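Long-range contacts in MutT/nudix family protein (PDB 3GZ5), which probably acts as an ADP-ribose-dependent transcriptional regulator of NAD metabolism, joining a Nudix domain to a DNA-binding winged helix-turn-helix domain: residues D26-F30 against L148-R153; A111-Y115 against V165-S171. The contacts are given in a common frame with arbitrary orientation. Numbering follows the deposited sequence.

Contact 1. Residues D26-F30 against L148-R153; sequences DAVLF and LIEQAR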
ATOM      1  N   ASP B  26      -4.619 -13.760   1.180  1.00 43.13           N
ATOM      2  CA  ASP B  26      -6.085 -13.592   1.235  1.00 42.79           C
ATOM      3  C   ASP B  26      -6.501 -12.456   0.312  1.00 42.16           C
ATOM      4  O   ASP B  26      -5.695 -11.631  -0.062  1.00 41.79           O
ATOM      5  CB  ASP B  26      -6.582 -13.253   2.658  1.00 43.36           C
ATOM      6  CG  ASP B  26      -6.529 -14.452   3.608  1.00 46.73           C
ATOM      7  OD1 ASP B  26      -6.211 -14.282   4.788  1.00 47.64           O
ATOM      8  OD2 ASP B  26      -6.781 -15.587   3.169  1.00 54.13           O
ATOM      9  N   ALA B  27      -7.784 -12.408  -0.007  1.00 41.49           N
ATOM     10  CA  ALA B  27      -8.358 -11.389  -0.869  1.00 40.49           C
ATOM     11  C   ALA B  27      -9.735 -11.008  -0.359  1.00 40.31           C
ATOM     12  O   ALA B  27     -10.573 -11.884  -0.081  1.00 39.56           O
ATOM     13  CB  ALA B  27      -8.473 -11.901  -2.273  1.00 39.81           C
ATOM     14  N   VAL B  28      -9.932  -9.697  -0.215  1.00 40.18           N
ATOM     15  CA  VAL B  28     -11.251  -9.085  -0.108  1.00 39.59           C
ATOM     16  C   VAL B  28     -11.711  -8.704  -1.523  1.00 40.19           C
ATOM     17  O   VAL B  28     -11.246  -7.720  -2.110  1.00 40.11           O
ATOM     18  CB  VAL B  28     -11.256  -7.874   0.838  1.00 40.02           C
ATOM     19  CG1 VAL B  28     -12.672  -7.436   1.110  1.00 39.60           C
ATOM     20  CG2 VAL B  28     -10.557  -8.217   2.177  1.00 38.04           C
ATOM     21  N   LEU B  29     -12.585  -9.531  -2.086  1.00 39.78           N
ATOM     22  CA  LEU B  29     -13.131  -9.305  -3.396  1.00 39.81           C
ATOM     23  C   LEU B  29     -14.511  -8.683  -3.235  1.00 41.05           C
ATOM     24  O   LEU B  29     -15.400  -9.299  -2.629  1.00 41.97           O
ATOM     25  CB  LEU B  29     -13.227 -10.628  -4.139  1.00 39.06           C
ATOM     26  CG  LEU B  29     -14.052 -10.735  -5.427  1.00 40.01           C
ATOM     27  CD1 LEU B  29     -13.428  -9.959  -6.578  1.00 39.27           C
ATOM     28  CD2 LEU B  29     -14.216 -12.223  -5.805  1.00 38.80           C
ATOM     29  N   PHE B  30     -14.674  -7.470  -3.772  1.00 41.15           N
ATOM     30  CA  PHE B  30     -15.945  -6.737  -3.757  1.00 41.21           C
ATOM     31  C   PHE B  30     -16.581  -6.751  -5.119  1.00 41.98           C
ATOM     32  O   PHE B  30     -15.911  -6.746  -6.153  1.00 40.06           O
ATOM     33  CB  PHE B  30     -15.746  -5.250  -3.418  1.00 41.01           C
ATOM     34  CG  PHE B  30     -15.229  -4.989  -2.063  1.00 40.94           C
ATOM     35  CD1 PHE B  30     -16.085  -4.895  -0.989  1.00 42.22           C
ATOM     36  CD2 PHE B  30     -13.889  -4.780  -1.860  1.00 43.21           C
ATOM     37  CE1 PHE B  30     -15.606  -4.622   0.291  1.00 42.00           C
ATOM     38  CE2 PHE B  30     -13.402  -4.520  -0.589  1.00 44.40           C
ATOM     39  CZ  PHE B  30     -14.273  -4.439   0.489  1.00 43.14           C
ATOM     40  N   LEU B 148      -9.465  -6.901   8.206  1.00 48.39           N
ATOM     41  CA  LEU B 148      -8.981  -6.844   6.816  1.00 47.53           C
ATOM     42  C   LEU B 148     -10.045  -6.287   5.846  1.00 46.93           C
ATOM     43  O   LEU B 148      -9.730  -5.488   4.973  1.00 47.09           O
ATOM     44  CB  LEU B 148      -8.490  -8.226   6.355  1.00 46.75           C
ATOM     45  CG  LEU B 148      -7.213  -8.811   6.983  1.00 47.51           C
ATOM     46  CD1 LEU B 148      -6.986 -10.217   6.501  1.00 46.85           C
ATOM     47  CD2 LEU B 148      -5.943  -7.948   6.729  1.00 46.76           C
ATOM     48  N   ILE B 149     -11.300  -6.702   6.018  1.00 47.15           N
ATOM     49  CA  ILE B 149     -12.450  -6.168   5.250  1.00 46.32           C
ATOM     50  C   ILE B 149     -12.630  -4.661   5.457  1.00 47.19           C
ATOM     51  O   ILE B 149     -12.725  -3.906   4.483  1.00 47.16           O
ATOM     52  CB  ILE B 149     -13.749  -7.000   5.495  1.00 46.65           C
ATOM     53  CG1 ILE B 149     -13.551  -8.398   4.916  1.00 45.53           C
ATOM     54  CG2 ILE B 149     -14.983  -6.370   4.840  1.00 44.63           C
ATOM     55  CD1 ILE B 149     -14.507  -9.433   5.402  1.00 46.91           C
ATOM     56  N   GLU B 150     -12.621  -4.226   6.716  1.00 47.43           N
ATOM     57  CA  GLU B 150     -12.671  -2.799   7.058  1.00 47.97           C
ATOM     58  C   GLU B 150     -11.532  -1.965   6.438  1.00 47.00           C
ATOM     59  O   GLU B 150     -11.751  -0.839   5.973  1.00 46.28           O
ATOM     60  CB  GLU B 150     -12.635  -2.613   8.586  1.00 48.60           C
ATOM     61  CG  GLU B 150     -13.828  -3.208   9.334  1.00 52.54           C
ATOM     62  CD  GLU B 150     -13.740  -3.018  10.859  1.00 57.78           C
ATOM     63  OE1 GLU B 150     -12.653  -2.623  11.359  1.00 59.29           O
ATOM     64  OE2 GLU B 150     -14.765  -3.264  11.549  1.00 58.97           O
ATOM     65  N   GLN B 151     -10.315  -2.505   6.463  1.00 46.14           N
ATOM     66  CA  GLN B 151      -9.190  -1.868   5.806  1.00 45.39           C
ATOM     67  C   GLN B 151      -9.387  -1.797   4.267  1.00 44.26           C
ATOM     68  O   GLN B 151      -9.168  -0.752   3.656  1.00 43.48           O
ATOM     69  CB  GLN B 151      -7.893  -2.580   6.185  1.00 46.46           C
ATOM     70  CG  GLN B 151      -6.658  -1.707   6.020  1.00 50.30           C
ATOM     71  CD  GLN B 151      -5.415  -2.274   6.695  1.00 55.28           C
ATOM     72  OE1 GLN B 151      -5.495  -3.080   7.642  1.00 56.49           O
ATOM     73  NE2 GLN B 151      -4.249  -1.845   6.211  1.00 55.13           N
ATOM     74  N   ALA B 152      -9.803  -2.907   3.659  1.00 42.62           N
ATOM     75  CA  ALA B 152     -10.090  -2.936   2.221  1.00 42.33           C
ATOM     76  C   ALA B 152     -11.166  -1.911   1.856  1.00 42.00           C
ATOM     77  O   ALA B 152     -11.019  -1.174   0.888  1.00 41.20           O
ATOM     78  CB  ALA B 152     -10.508  -4.341   1.785  1.00 40.50           C
ATOM     79  N   ARG B 153     -12.247  -1.890   2.644  1.00 42.55           N
ATOM     80  CA  ARG B 153     -13.375  -0.980   2.434  1.00 43.41           C
ATOM     81  C   ARG B 153     -12.968   0.499   2.510  1.00 43.56           C
ATOM     82  O   ARG B 153     -13.477   1.335   1.752  1.00 43.47           O
ATOM     83  CB  ARG B 153     -14.517  -1.302   3.416  1.00 43.41           C
ATOM     84  CG  ARG B 153     -15.711  -0.319   3.384  1.00 44.89           C
ATOM     85  CD  ARG B 153     -16.465  -0.333   2.060  1.00 47.70           C
ATOM     86  NE  ARG B 153     -17.604   0.594   2.094  1.00 48.55           N
ATOM     87  CZ  ARG B 153     -17.510   1.914   1.945  1.00 49.33           C
ATOM     88  NH1 ARG B 153     -16.323   2.499   1.739  1.00 48.61           N
ATOM     89  NH2 ARG B 153     -18.606   2.650   1.989  1.00 49.42           N
TER

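Contact 2. Residues A111-Y115 against V165-S171; sequences ALMSY and VPGFALS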
ATOM      1  N   ALA B 111      -9.716  -6.940  -4.333  1.00 38.27           N
ATOM      2  CA  ALA B 111     -10.100  -7.162  -5.698  1.00 38.70           C
ATOM      3  C   ALA B 111     -11.500  -6.636  -6.016  1.00 38.73           C
ATOM      4  O   ALA B 111     -12.336  -6.447  -5.117  1.00 38.75           O
ATOM      5  CB  ALA B 111      -9.953  -8.681  -6.076  1.00 39.14           C
ATOM      6  N   LEU B 112     -11.744  -6.429  -7.307  1.00 39.03           N
ATOM      7  CA  LEU B 112     -13.038  -5.999  -7.818  1.00 39.72           C
ATOM      8  C   LEU B 112     -13.418  -6.787  -9.060  1.00 40.60           C
ATOM      9  O   LEU B 112     -12.592  -7.028  -9.947  1.00 40.09           O
ATOM     10  CB  LEU B 112     -13.031  -4.488  -8.134  1.00 39.55           C
ATOM     11  CG  LEU B 112     -12.893  -3.429  -7.021  1.00 40.24           C
ATOM     12  CD1 LEU B 112     -12.935  -1.994  -7.587  1.00 38.84           C
ATOM     13  CD2 LEU B 112     -14.023  -3.587  -6.012  1.00 41.80           C
ATOM     14  N   MET B 113     -14.673  -7.204  -9.120  1.00 41.85           N
ATOM     15  CA  MET B 113     -15.207  -7.823 -10.328  1.00 43.30           C
ATOM     16  C   MET B 113     -16.696  -7.550 -10.432  1.00 44.30           C
ATOM     17  O   MET B 113     -17.312  -7.122  -9.467  1.00 44.04           O
ATOM     18  CB  MET B 113     -14.954  -9.327 -10.344  1.00 43.13           C
ATOM     19  CG  MET B 113     -15.777 -10.192  -9.363  1.00 44.97           C
ATOM     20  SD  MET B 113     -15.502 -11.944  -9.796  1.00 47.41           S
ATOM     21  CE  MET B 113     -16.150 -12.733  -8.381  1.00 46.83           C
ATOM     22  N   SER B 114     -17.282  -7.816 -11.593  1.00 45.70           N
ATOM     23  CA  SER B 114     -18.730  -7.683 -11.703  1.00 47.81           C
ATOM     24  C   SER B 114     -19.439  -8.916 -11.144  1.00 48.96           C
ATOM     25  O   SER B 114     -18.968 -10.054 -11.264  1.00 48.38           O
ATOM     26  CB  SER B 114     -19.164  -7.428 -13.141  1.00 47.32           C
ATOM     27  OG  SER B 114     -19.393  -8.660 -13.790  1.00 48.56           O
ATOM     28  N   TYR B 115     -20.588  -8.667 -10.544  1.00 51.26           N
ATOM     29  CA  TYR B 115     -21.418  -9.700  -9.935  1.00 53.52           C
ATOM     30  C   TYR B 115     -21.831 -10.858 -10.860  1.00 54.90           C
ATOM     31  O   TYR B 115     -21.718 -12.010 -10.455  1.00 55.17           O
ATOM     32  CB  TYR B 115     -22.636  -9.029  -9.290  1.00 53.22           C
ATOM     33  CG  TYR B 115     -23.627  -9.964  -8.656  1.00 54.60           C
ATOM     34  CD1 TYR B 115     -23.471 -10.384  -7.337  1.00 55.32           C
ATOM     35  CD2 TYR B 115     -24.750 -10.406  -9.365  1.00 55.50           C
ATOM     36  CE1 TYR B 115     -24.395 -11.227  -6.744  1.00 55.26           C
ATOM     37  CE2 TYR B 115     -25.679 -11.256  -8.777  1.00 55.98           C
ATOM     38  CZ  TYR B 115     -25.497 -11.659  -7.474  1.00 54.57           C
ATOM     39  OH  TYR B 115     -26.427 -12.484  -6.890  1.00 54.53           O
ATOM     40  N   VAL B 165     -11.270   3.348 -10.436  1.00 38.94           N
ATOM     41  CA  VAL B 165     -11.174   1.968 -10.011  1.00 38.67           C
ATOM     42  C   VAL B 165     -12.544   1.375  -9.568  1.00 38.96           C
ATOM     43  O   VAL B 165     -12.819   0.199  -9.861  1.00 39.03           O
ATOM     44  CB  VAL B 165     -10.032   1.783  -8.931  1.00 39.10           C
ATOM     45  CG1 VAL B 165     -10.123   0.449  -8.237  1.00 37.95           C
ATOM     46  CG2 VAL B 165      -8.611   1.965  -9.570  1.00 39.04           C
ATOM     47  N   PRO B 166     -13.424   2.163  -8.884  1.00 37.79           N
ATOM     48  CA  PRO B 166     -14.748   1.538  -8.655  1.00 37.32           C
ATOM     49  C   PRO B 166     -15.502   1.042  -9.892  1.00 37.21           C
ATOM     50  O   PRO B 166     -16.371   0.219  -9.754  1.00 37.71           O
ATOM     51  CB  PRO B 166     -15.537   2.623  -7.913  1.00 37.06           C
ATOM     52  CG  PRO B 166     -14.445   3.398  -7.178  1.00 36.71           C
ATOM     53  CD  PRO B 166     -13.334   3.481  -8.219  1.00 37.50           C
ATOM     54  N   GLY B 167     -15.165   1.500 -11.094  1.00 37.43           N
ATOM     55  CA  GLY B 167     -15.807   0.961 -12.278  1.00 36.44           C
ATOM     56  C   GLY B 167     -15.647  -0.536 -12.468  1.00 36.93           C
ATOM     57  O   GLY B 167     -16.503  -1.177 -13.081  1.00 36.27           O
ATOM     58  N   PHE B 168     -14.563  -1.103 -11.927  1.00 37.57           N
ATOM     59  CA  PHE B 168     -14.300  -2.550 -12.034  1.00 38.26           C
ATOM     60  C   PHE B 168     -15.315  -3.450 -11.319  1.00 39.02           C
ATOM     61  O   PHE B 168     -15.434  -4.620 -11.663  1.00 39.40           O
ATOM     62  CB  PHE B 168     -12.849  -2.882 -11.616  1.00 37.96           C
ATOM     63  CG  PHE B 168     -11.828  -2.404 -12.596  1.00 35.94           C
ATOM     64  CD1 PHE B 168     -11.717  -3.002 -13.845  1.00 37.02           C
ATOM     65  CD2 PHE B 168     -10.983  -1.354 -12.288  1.00 35.09           C
ATOM     66  CE1 PHE B 168     -10.777  -2.562 -14.769  1.00 37.90           C
ATOM     67  CE2 PHE B 168     -10.020  -0.901 -13.209  1.00 35.59           C
ATOM     68  CZ  PHE B 168      -9.925  -1.498 -14.442  1.00 37.47           C
ATOM     69  N   ALA B 169     -16.054  -2.894 -10.352  1.00 39.87           N
ATOM     70  CA  ALA B 169     -17.161  -3.600  -9.682  1.00 40.77           C
ATOM     71  C   ALA B 169     -18.443  -3.722 -10.526  1.00 41.74           C
ATOM     72  O   ALA B 169     -19.388  -4.402 -10.120  1.00 41.79           O
ATOM     73  CB  ALA B 169     -17.475  -2.939  -8.341  1.00 40.57           C
ATOM     74  N   LEU B 170     -18.466  -3.079 -11.701  1.00 43.39           N
ATOM     75  CA  LEU B 170     -19.668  -3.038 -12.567  1.00 44.44           C
ATOM     76  C   LEU B 170     -19.562  -3.955 -13.768  1.00 44.95           C
ATOM     77  O   LEU B 170     -18.466  -4.248 -14.221  1.00 44.92           O
ATOM     78  CB  LEU B 170     -19.900  -1.613 -13.071  1.00 43.83           C
ATOM     79  CG  LEU B 170     -19.947  -0.572 -11.974  1.00 43.42           C
ATOM     80  CD1 LEU B 170     -19.880   0.844 -12.591  1.00 42.42           C
ATOM     81  CD2 LEU B 170     -21.198  -0.808 -11.174  1.00 40.98           C
ATOM     82  N   SER B 171     -20.686  -4.414 -14.305  1.00 46.33           N
ATOM     83  CA  SER B 171     -20.572  -5.148 -15.560  1.00 48.07           C
ATOM     84  C   SER B 171     -20.311  -4.163 -16.691  1.00 48.65           C
ATOM     85  O   SER B 171     -20.686  -2.983 -16.618  1.00 49.08           O
ATOM     86  CB  SER B 171     -21.744  -6.099 -15.825  1.00 48.17           C
ATOM     87  OG  SER B 171     -22.972  -5.411 -15.852  1.00 50.75           O
TER
HETATM   88  O   HOH W   1     -21.488  -5.935 -10.616  1.00 40.28           O

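Contact 1. Residues D26-F30 against L148-R153
Strand segment 26-30 and helix segment 148-153 cross obliquely, their N-to-C axes at 52° (signed crossing angle -52°) and approaching to 9.0 Å. The backbones come nearest at V28 and I149, whose CA atoms lie 6.2 Å apart. Residue alternation along the strand decides which side chains take part. D26, V28 and F30 direct their CA-to-CB bonds toward the helix, while A27 and L29 are out of its reach and pack on helix 68-80 through L76. The strand therefore has a helix on each of its two faces, as in the alpha/beta/alpha sandwich of the Nudix fold, with helix 145-162 covering this side of the mixed sheet. Packing centres on A152, whose small side chain lets the helix come close: its CB is 3.7 Å from V28 CB and 3.7 Å from F30 CE2. V28 also meets I149, CG1 to CG1 at 4.0 Å, and its CG2 lies 4.0 Å from the carbonyl O of L148. The F30 ring presents its edge to A152 CB, and its CZ is 3.9 Å from R153 N. Polar ends find partners elsewhere: D26 OD1, 4.5 Å from L148 CD1, is hydrogen-bonded to T106 OG1 on the neighbouring strand, and R153 NH1 to the carbonyl O of L186 in helix 176-187.

Contact 2. Residues A111-Y115 against V165-S171
V165 opens a short 3-10 segment, 165-169, whose i to i+3 bonds include F168 N to V165 O at 3.0 Å and A169 N to P166 O at 3.2 Å. V165 O is 3.2 Å from L112 CD1, and the same methyl carbon is 3.8 Å from V165 CG1. P166 offers its CA to L112 CD1 at 4.1 Å, while its CA-to-CB bond points away and its ring packs on helix 176-187, part of the winged-helix domain. One 3-10 turn after V165, F168 CB lies 3.8 Å from L112 CB; the end of its side chain leads away, and the ring meets that of Y86. A169 is nearest M113 (4.7 Å between CA atoms), with A169 CA donating a CH···O contact to M113 O at 3.5 Å. A bridging water donates to A169 O at 2.6 Å and accepts from Y115 N at 2.9 Å. The L170-S171 peptide then lies against S114 CB, with L170 O 3.4 Å and S171 N 3.6 Å from it. Lacking any direct hydrogen bond, the two backbones meet without strand-type pairing, so side-chain fit around L112 and the water between Y115 N and A169 O largely carry the contact.

From the N terminus the chain first lays down strand 22-33, then reaches strand 104-112, which leads into 111-115. Helix 145-162 follows and returns to the first strand, so contact 1 closes a loop with 117 residues between its segments. Just past that helix, 165-171 closes the shorter loop of contact 2, with 49 between. The segments alternate, so the two loops cross rather than nest. Their centres are 14 Å apart, yet they touch through the parallel strand pair: probable hydrogen bonds join V28 O to A111 N (2.8 Å) and F30 N to A111 O (2.9 Å). Together they join the Nudix sheet to helix 145-162, which covers one of its faces, and to the loop between that helix and strand 174-175.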